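Local coordinates for CrtC domain-containing protein (Fusarium vanettenii 77-13-4, PDB 7A0Q) that probably hydrates the isoflavonoid phytoalexin kievitone, acting as a kievitone hydratase of the lyase class built from two lipocalin-like domains, at residues Y64-T67 against T68-Q72; Y139-D143 against N144-D148. One frame throughout, in Å; residues are numbered along the deposited sequence.

Contact 1 of 2, residues Y64-T67 against T68-Q72; sequences YITT and TNNEQ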
ATOM      1  N   TYR A  64       6.794   2.106  -7.420  1.00 15.59           N
ATOM      2  CA  TYR A  64       6.499   2.631  -8.745  1.00 16.91           C
ATOM      3  C   TYR A  64       7.840   2.883  -9.422  1.00 16.55           C
ATOM      4  O   TYR A  64       8.554   3.818  -9.051  1.00 17.96           O
ATOM      5  CB  TYR A  64       5.679   3.913  -8.628  1.00 17.37           C
ATOM      6  CG  TYR A  64       4.397   3.767  -7.826  1.00 17.49           C
ATOM      7  CD1 TYR A  64       4.394   3.892  -6.439  1.00 15.87           C
ATOM      8  CD2 TYR A  64       3.190   3.502  -8.468  1.00 16.98           C
ATOM      9  CE1 TYR A  64       3.211   3.761  -5.712  1.00 17.42           C
ATOM     10  CE2 TYR A  64       2.014   3.372  -7.766  1.00 20.96           C
ATOM     11  CZ  TYR A  64       2.026   3.500  -6.391  1.00 15.46           C
ATOM     12  OH  TYR A  64       0.834   3.363  -5.729  1.00 17.36           O
ATOM     13  N   ILE A  65       8.186   2.043 -10.399  1.00 17.50           N
ATOM     14  CA  ILE A  65       9.563   1.895 -10.862  1.00 16.47           C
ATOM     15  C   ILE A  65       9.676   2.346 -12.316  1.00 17.88           C
ATOM     16  O   ILE A  65       8.838   1.986 -13.146  1.00 19.23           O
ATOM     17  CB  ILE A  65      10.035   0.435 -10.721  1.00 17.94           C
ATOM     18  CG1 ILE A  65      10.314   0.092  -9.249  1.00 18.16           C
ATOM     19  CG2 ILE A  65      11.262   0.175 -11.597  1.00 18.82           C
ATOM     20  CD1 ILE A  65      10.431  -1.388  -8.988  1.00 21.09           C
ATOM     21  N   THR A  66      10.699   3.145 -12.610  1.00 17.53           N
ATOM     22  CA  THR A  66      11.250   3.256 -13.958  1.00 18.56           C
ATOM     23  C   THR A  66      12.638   2.631 -13.925  1.00 17.30           C
ATOM     24  O   THR A  66      13.441   2.962 -13.049  1.00 18.36           O
ATOM     25  CB  THR A  66      11.346   4.709 -14.432  1.00 19.09           C
ATOM     26  OG1 THR A  66      10.083   5.367 -14.275  1.00 20.11           O
ATOM     27  CG2 THR A  66      11.757   4.758 -15.908  1.00 22.47           C
ATOM     28  N   THR A  67      12.909   1.708 -14.856  1.00 20.17           N
ATOM     29  CA  THR A  67      14.224   1.093 -14.919  1.00 19.44           C
ATOM     30  C   THR A  67      15.184   1.985 -15.705  1.00 17.62           C
ATOM     31  O   THR A  67      14.778   2.967 -16.336  1.00 20.29           O
ATOM     32  CB  THR A  67      14.157  -0.286 -15.568  1.00 22.57           C
ATOM     33  OG1 THR A  67      13.693  -0.135 -16.913  1.00 23.17           O
ATOM     34  CG2 THR A  67      13.211  -1.220 -14.797  1.00 19.56           C
ATOM     35  N   THR A  68      16.474   1.632 -15.659  1.00 19.17           N
ATOM     36  CA  THR A  68      17.461   2.423 -16.383  1.00 20.62           C
ATOM     37  C   THR A  68      17.319   2.273 -17.891  1.00 24.17           C
ATOM     38  O   THR A  68      17.851   3.111 -18.629  1.00 22.67           O
ATOM     39  CB  THR A  68      18.885   2.062 -15.948  1.00 21.77           C
ATOM     40  OG1 THR A  68      19.133   0.665 -16.150  1.00 22.01           O
ATOM     41  CG2 THR A  68      19.091   2.406 -14.483  1.00 24.61           C
ATOM     42  N   ASN A  69      16.613   1.243 -18.370  1.00 19.95           N
ATOM     43  CA  ASN A  69      16.274   1.146 -19.786  1.00 21.81           C
ATOM     44  C   ASN A  69      14.840   1.587 -20.073  1.00 24.73           C
ATOM     45  O   ASN A  69      14.251   1.161 -21.072  1.00 26.65           O
ATOM     46  CB  ASN A  69      16.548  -0.268 -20.314  1.00 22.86           C
ATOM     47  CG  ASN A  69      15.673  -1.324 -19.673  1.00 35.73           C
ATOM     48  OD1 ASN A  69      15.312  -1.226 -18.500  1.00 32.29           O
ATOM     49  ND2 ASN A  69      15.341  -2.361 -20.442  1.00 32.90           N
ATOM     50  N   ASN A  70      14.268   2.430 -19.203  1.00 22.09           N
ATOM     51  CA  ASN A  70      13.050   3.209 -19.448  1.00 18.93           C
ATOM     52  C   ASN A  70      11.770   2.376 -19.452  1.00 24.56           C
ATOM     53  O   ASN A  70      10.764   2.797 -20.035  1.00 29.30           O
ATOM     54  CB  ASN A  70      13.146   4.008 -20.755  1.00 23.86           C
ATOM     55  CG  ASN A  70      12.259   5.237 -20.755  1.00 28.27           C
ATOM     56  OD1 ASN A  70      12.062   5.880 -19.724  1.00 32.80           O
ATOM     57  ND2 ASN A  70      11.721   5.573 -21.922  1.00 30.89           N
ATOM     58  N   GLU A  71      11.763   1.214 -18.803  1.00 23.58           N
ATOM     59  CA  GLU A  71      10.535   0.452 -18.611  1.00 23.15           C
ATOM     60  C   GLU A  71       9.927   0.790 -17.254  1.00 19.17           C
ATOM     61  O   GLU A  71      10.645   1.083 -16.297  1.00 23.47           O
ATOM     62  CB  GLU A  71      10.789  -1.053 -18.677  1.00 22.98           C
ATOM     63  CG  GLU A  71      11.502  -1.542 -19.927  1.00 25.37           C
ATOM     64  CD  GLU A  71      11.742  -3.037 -19.869  1.00 31.57           C
ATOM     65  OE1 GLU A  71      10.760  -3.790 -19.716  1.00 38.00           O
ATOM     66  OE2 GLU A  71      12.912  -3.459 -19.962  1.00 48.35           O
ATOM     67  N   GLN A  72       8.603   0.726 -17.169  1.00 20.38           N
ATOM     68  CA  GLN A  72       7.922   1.032 -15.917  1.00 21.28           C
ATOM     69  C   GLN A  72       7.168  -0.178 -15.382  1.00 20.99           C
ATOM     70  O   GLN A  72       6.526  -0.924 -16.132  1.00 19.28           O
ATOM     71  CB  GLN A  72       6.985   2.224 -16.078  1.00 18.81           C
ATOM     72  CG  GLN A  72       7.763   3.512 -16.305  1.00 21.45           C
ATOM     73  CD  GLN A  72       6.920   4.746 -16.151  1.00 19.56           C
ATOM     74  OE1 GLN A  72       5.789   4.805 -16.631  1.00 23.27           O
ATOM     75  NE2 GLN A  72       7.469   5.750 -15.484  1.00 21.03           N
TER
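The hydroxyl oxygen of T67 is gripped twice: OG1 donates to OD1 of N69 at 2.5 Å, a short bond, and accepts the backbone N-H of E71, whose N lies 3.0 Å from T67 OG1. It can serve both because chi1 of 62° sets OG1 between the backbone N and the carbonyl carbon, turned toward N69 OD1 and E71 N. T67 OG1 lies 34° out of the plane of the N69 side-chain carbonyl. The other end of the amide is held too, since ND2 of N69 donates to OE2 of E71 at 2.7 Å, a bent bond on the anti lone pair of the carboxylate, which probably fixes which end of the amide is oxygen. E71 OE1 turns to the hydroxyl of Y73, and CB of E71 rests against T67 OG1.

The residues form a 3:5 beta hairpin between strands 58-66 and 72-81 of the N-terminal lipocalin-like half: a type I turn from T67 to N70 plus a G1 beta bulge, with N70 in the left-handed bulge position. N70 N bonds T67 O at 3.0 Å to close the turn. Just beyond it, T67 N gives a bond of 2.8 Å to E71 O.

At the strand end T66 and Q72 form an antiparallel non-hydrogen-bonded pair with side chains on the same face, side by side. NE2 of Q72 reaches OG1 of T66 at 2.9 Å in an almost straight bond (174°) lying in the amide plane. T66 OG1 also bonds the carbonyl oxygen of K200, and OE1 of Q72 takes the backbone N-H of F26, fixing the second amide end. L194 of strand 192-195 packs against the side chains of T67, N69 and E71.

Contact 2 of 2, residues Y139-D143 against N144-D148; sequences YSNHD and NVTFD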
ATOM      1  N   TYR A 139      12.168  -7.950  -0.879  1.00 15.68           N
ATOM      2  CA  TYR A 139      12.842  -8.859  -1.799  1.00 16.52           C
ATOM      3  C   TYR A 139      12.032 -10.132  -2.001  1.00 17.26           C
ATOM      4  O   TYR A 139      11.277 -10.570  -1.127  1.00 16.60           O
ATOM      5  CB  TYR A 139      14.260  -9.196  -1.313  1.00 16.42           C
ATOM      6  CG  TYR A 139      14.282  -9.971  -0.021  1.00 16.18           C
ATOM      7  CD1 TYR A 139      14.151  -9.314   1.201  1.00 17.24           C
ATOM      8  CD2 TYR A 139      14.406 -11.356  -0.016  1.00 18.72           C
ATOM      9  CE1 TYR A 139      14.153 -10.013   2.394  1.00 16.91           C
ATOM     10  CE2 TYR A 139      14.416 -12.071   1.180  1.00 18.93           C
ATOM     11  CZ  TYR A 139      14.296 -11.389   2.377  1.00 17.70           C
ATOM     12  OH  TYR A 139      14.291 -12.074   3.573  1.00 20.32           O
ATOM     13  N   SER A 140      12.198 -10.717  -3.186  1.00 15.78           N
ATOM     14  CA  SER A 140      11.452 -11.895  -3.594  1.00 16.27           C
ATOM     15  C   SER A 140      12.346 -12.729  -4.497  1.00 20.67           C
ATOM     16  O   SER A 140      13.070 -12.181  -5.340  1.00 18.01           O
ATOM     17  CB  SER A 140      10.156 -11.505  -4.324  1.00 19.98           C
ATOM     18  OG  SER A 140       9.440 -12.655  -4.751  1.00 20.62           O
ATOM     19  N   ASN A 141      12.297 -14.061  -4.302  1.00 19.64           N
ATOM     20  CA  ASN A 141      13.088 -15.022  -5.079  1.00 20.79           C
ATOM     21  C   ASN A 141      12.168 -16.192  -5.395  1.00 25.77           C
ATOM     22  O   ASN A 141      12.333 -17.310  -4.901  1.00 35.39           O
ATOM     23  CB  ASN A 141      14.333 -15.465  -4.325  1.00 20.11           C
ATOM     24  CG  ASN A 141      15.307 -14.337  -4.131  1.00 24.98           C
ATOM     25  OD1 ASN A 141      15.995 -13.930  -5.072  1.00 22.54           O
ATOM     26  ND2 ASN A 141      15.367 -13.809  -2.919  1.00 22.44           N
ATOM     27  N   HIS A 142      11.165 -15.893  -6.205  1.00 24.33           N
ATOM     28  CA  HIS A 142      10.131 -16.817  -6.622  1.00 25.83           C
ATOM     29  C   HIS A 142      10.117 -16.818  -8.139  1.00 34.56           C
ATOM     30  O   HIS A 142      10.394 -15.794  -8.771  1.00 29.44           O
ATOM     31  CB  HIS A 142       8.778 -16.375  -6.060  1.00 31.57           C
ATOM     32  CG  HIS A 142       7.698 -17.404  -6.153  1.00 33.35           C
ATOM     33  ND1 HIS A 142       7.417 -18.281  -5.127  1.00 34.83           N
ATOM     34  CD2 HIS A 142       6.795 -17.664  -7.129  1.00 34.92           C
ATOM     35  CE1 HIS A 142       6.404 -19.054  -5.478  1.00 36.50           C
ATOM     36  NE2 HIS A 142       6.009 -18.701  -6.689  1.00 35.34           N
ATOM     37  N   ASP A 143       9.837 -17.973  -8.729  1.00 34.29           N
ATOM     38  CA  ASP A 143       9.772 -18.029 -10.180  1.00 39.02           C
ATOM     39  C   ASP A 143       8.733 -17.034 -10.684  1.00 31.53           C
ATOM     40  O   ASP A 143       7.606 -16.984 -10.182  1.00 34.26           O
ATOM     41  CB  ASP A 143       9.451 -19.449 -10.646  1.00 47.58           C
ATOM     42  CG  ASP A 143      10.665 -20.360 -10.601  1.00 49.67           C
ATOM     43  OD1 ASP A 143      11.801 -19.855 -10.753  1.00 53.93           O
ATOM     44  OD2 ASP A 143      10.483 -21.581 -10.412  1.00 56.37           O
ATOM     45  N   ASN A 144       9.149 -16.200 -11.636  1.00 35.06           N
ATOM     46  CA  ASN A 144       8.372 -15.139 -12.269  1.00 32.36           C
ATOM     47  C   ASN A 144       8.029 -13.981 -11.334  1.00 27.23           C
ATOM     48  O   ASN A 144       7.358 -13.046 -11.775  1.00 25.74           O
ATOM     49  CB  ASN A 144       7.079 -15.662 -12.914  1.00 33.13           C
ATOM     50  CG  ASN A 144       7.344 -16.721 -13.966  1.00 42.18           C
ATOM     51  OD1 ASN A 144       7.509 -16.409 -15.144  1.00 48.02           O
ATOM     52  ND2 ASN A 144       7.391 -17.977 -13.544  1.00 45.17           N
ATOM     53  N   VAL A 145       8.465 -14.002 -10.071  1.00 22.87           N
ATOM     54  CA  VAL A 145       8.395 -12.817  -9.210  1.00 20.59           C
ATOM     55  C   VAL A 145       9.698 -12.715  -8.423  1.00 20.11           C
ATOM     56  O   VAL A 145       9.811 -13.216  -7.300  1.00 22.36           O
ATOM     57  CB  VAL A 145       7.178 -12.855  -8.265  1.00 21.72           C
ATOM     58  CG1 VAL A 145       7.119 -11.576  -7.420  1.00 22.32           C
ATOM     59  CG2 VAL A 145       5.897 -13.008  -9.040  1.00 24.00           C
ATOM     60  N   THR A 146      10.702 -12.080  -9.014  1.00 19.46           N
ATOM     61  CA  THR A 146      12.019 -11.977  -8.407  1.00 19.09           C
ATOM     62  C   THR A 146      12.466 -10.525  -8.453  1.00 18.75           C
ATOM     63  O   THR A 146      12.446  -9.902  -9.517  1.00 20.63           O
ATOM     64  CB  THR A 146      13.033 -12.879  -9.133  1.00 21.55           C
ATOM     65  OG1 THR A 146      12.719 -14.253  -8.866  1.00 21.49           O
ATOM     66  CG2 THR A 146      14.447 -12.599  -8.641  1.00 20.72           C
ATOM     67  N   PHE A 147      12.822  -9.974  -7.298  1.00 18.95           N
ATOM     68  CA  PHE A 147      13.246  -8.580  -7.232  1.00 18.48           C
ATOM     69  C   PHE A 147      13.986  -8.374  -5.922  1.00 17.26           C
ATOM     70  O   PHE A 147      13.940  -9.210  -5.018  1.00 18.76           O
ATOM     71  CB  PHE A 147      12.061  -7.602  -7.374  1.00 17.65           C
ATOM     72  CG  PHE A 147      10.949  -7.816  -6.368  1.00 16.66           C
ATOM     73  CD1 PHE A 147      11.065  -7.341  -5.062  1.00 17.17           C
ATOM     74  CD2 PHE A 147       9.777  -8.465  -6.744  1.00 16.27           C
ATOM     75  CE1 PHE A 147      10.033  -7.538  -4.140  1.00 16.82           C
ATOM     76  CE2 PHE A 147       8.723  -8.647  -5.826  1.00 16.79           C
ATOM     77  CZ  PHE A 147       8.864  -8.175  -4.531  1.00 17.47           C
ATOM     78  N   ASP A 148      14.688  -7.252  -5.837  1.00 16.50           N
ATOM     79  CA  ASP A 148      15.466  -6.924  -4.642  1.00 17.03           C
ATOM     80  C   ASP A 148      15.526  -5.400  -4.593  1.00 21.75           C
ATOM     81  O   ASP A 148      16.359  -4.777  -5.253  1.00 17.79           O
ATOM     82  CB  ASP A 148      16.848  -7.564  -4.697  1.00 18.27           C
ATOM     83  CG  ASP A 148      17.628  -7.418  -3.402  1.00 27.80           C
ATOM     84  OD1 ASP A 148      17.166  -6.716  -2.482  1.00 22.31           O
ATOM     85  OD2 ASP A 148      18.730  -8.003  -3.315  1.00 27.40           O
TER
HETATM   86  O   HOH W   1      15.983 -11.314  -5.287  1.00 23.75           O
HETATM   87  O   HOH W   2      11.623 -17.289 -12.594  1.00 48.57           O
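CB of S140 sits over one face of the F147 ring, 3.7 Å from the ring centroid and shifted toward the rim near CE2 and CZ, a CH-pi contact. From there OG runs anti to the backbone N (chi1 179°) and donates to the carbonyl oxygen of V145, with S140 OG and V145 O 2.6 Å apart. F147 keeps its ring under S140 because chi1 of 56° swings CG between the backbone N and the carbonyl carbon; the F147 side chain also touches V75, A77 and A90.

Strands 136-142 and 145-152 form a beta hairpin closed by a type II turn from H142 to V145. S140 and F147 exchange both backbone bonds, S140 N to F147 O being 2.9 Å. Next to the turn, V145 N donates to H142 O at 2.9 Å and H142 N returns a longer bond to V145 O, 3.2 Å. T146, on the face with N141, sends OG1 to H142 O at 2.8 Å. A water (water 2) links N144 N to D143 OD1 at the turn. Beyond the hairpin, H142 stacks its ring on that of Y103.

Two carbonyl oxygens thus each take two donors, one from either face of their plane: S140 OG and H142 N on V145 O, T146 OG1 and V145 N on H142 O. Since the buried S140 hydroxyl spends its proton on V145 O, its further bond with the hydroxyl of Y103 is probably one in which S140 OG accepts.

Contacts 1 and 2 are both hairpin ends of the N-terminal lipocalin-like half, contact 1 closing before contact 2 opens along the chain. Their centres lie about 17 Å apart and their nearest atoms about 7 Å, so they do not touch. The strands nevertheless bring them together: strand 72-81, which continues from contact 1, carries V75 and A77, on which F147 of contact 2 packs, and V75 also touches I65 of contact 1. No substrate is bound here to mark an active site. The bound magnesium ion, whose ligands include T86, S109 and S119, is about 10 Å from the side chain of Y139 in contact 2.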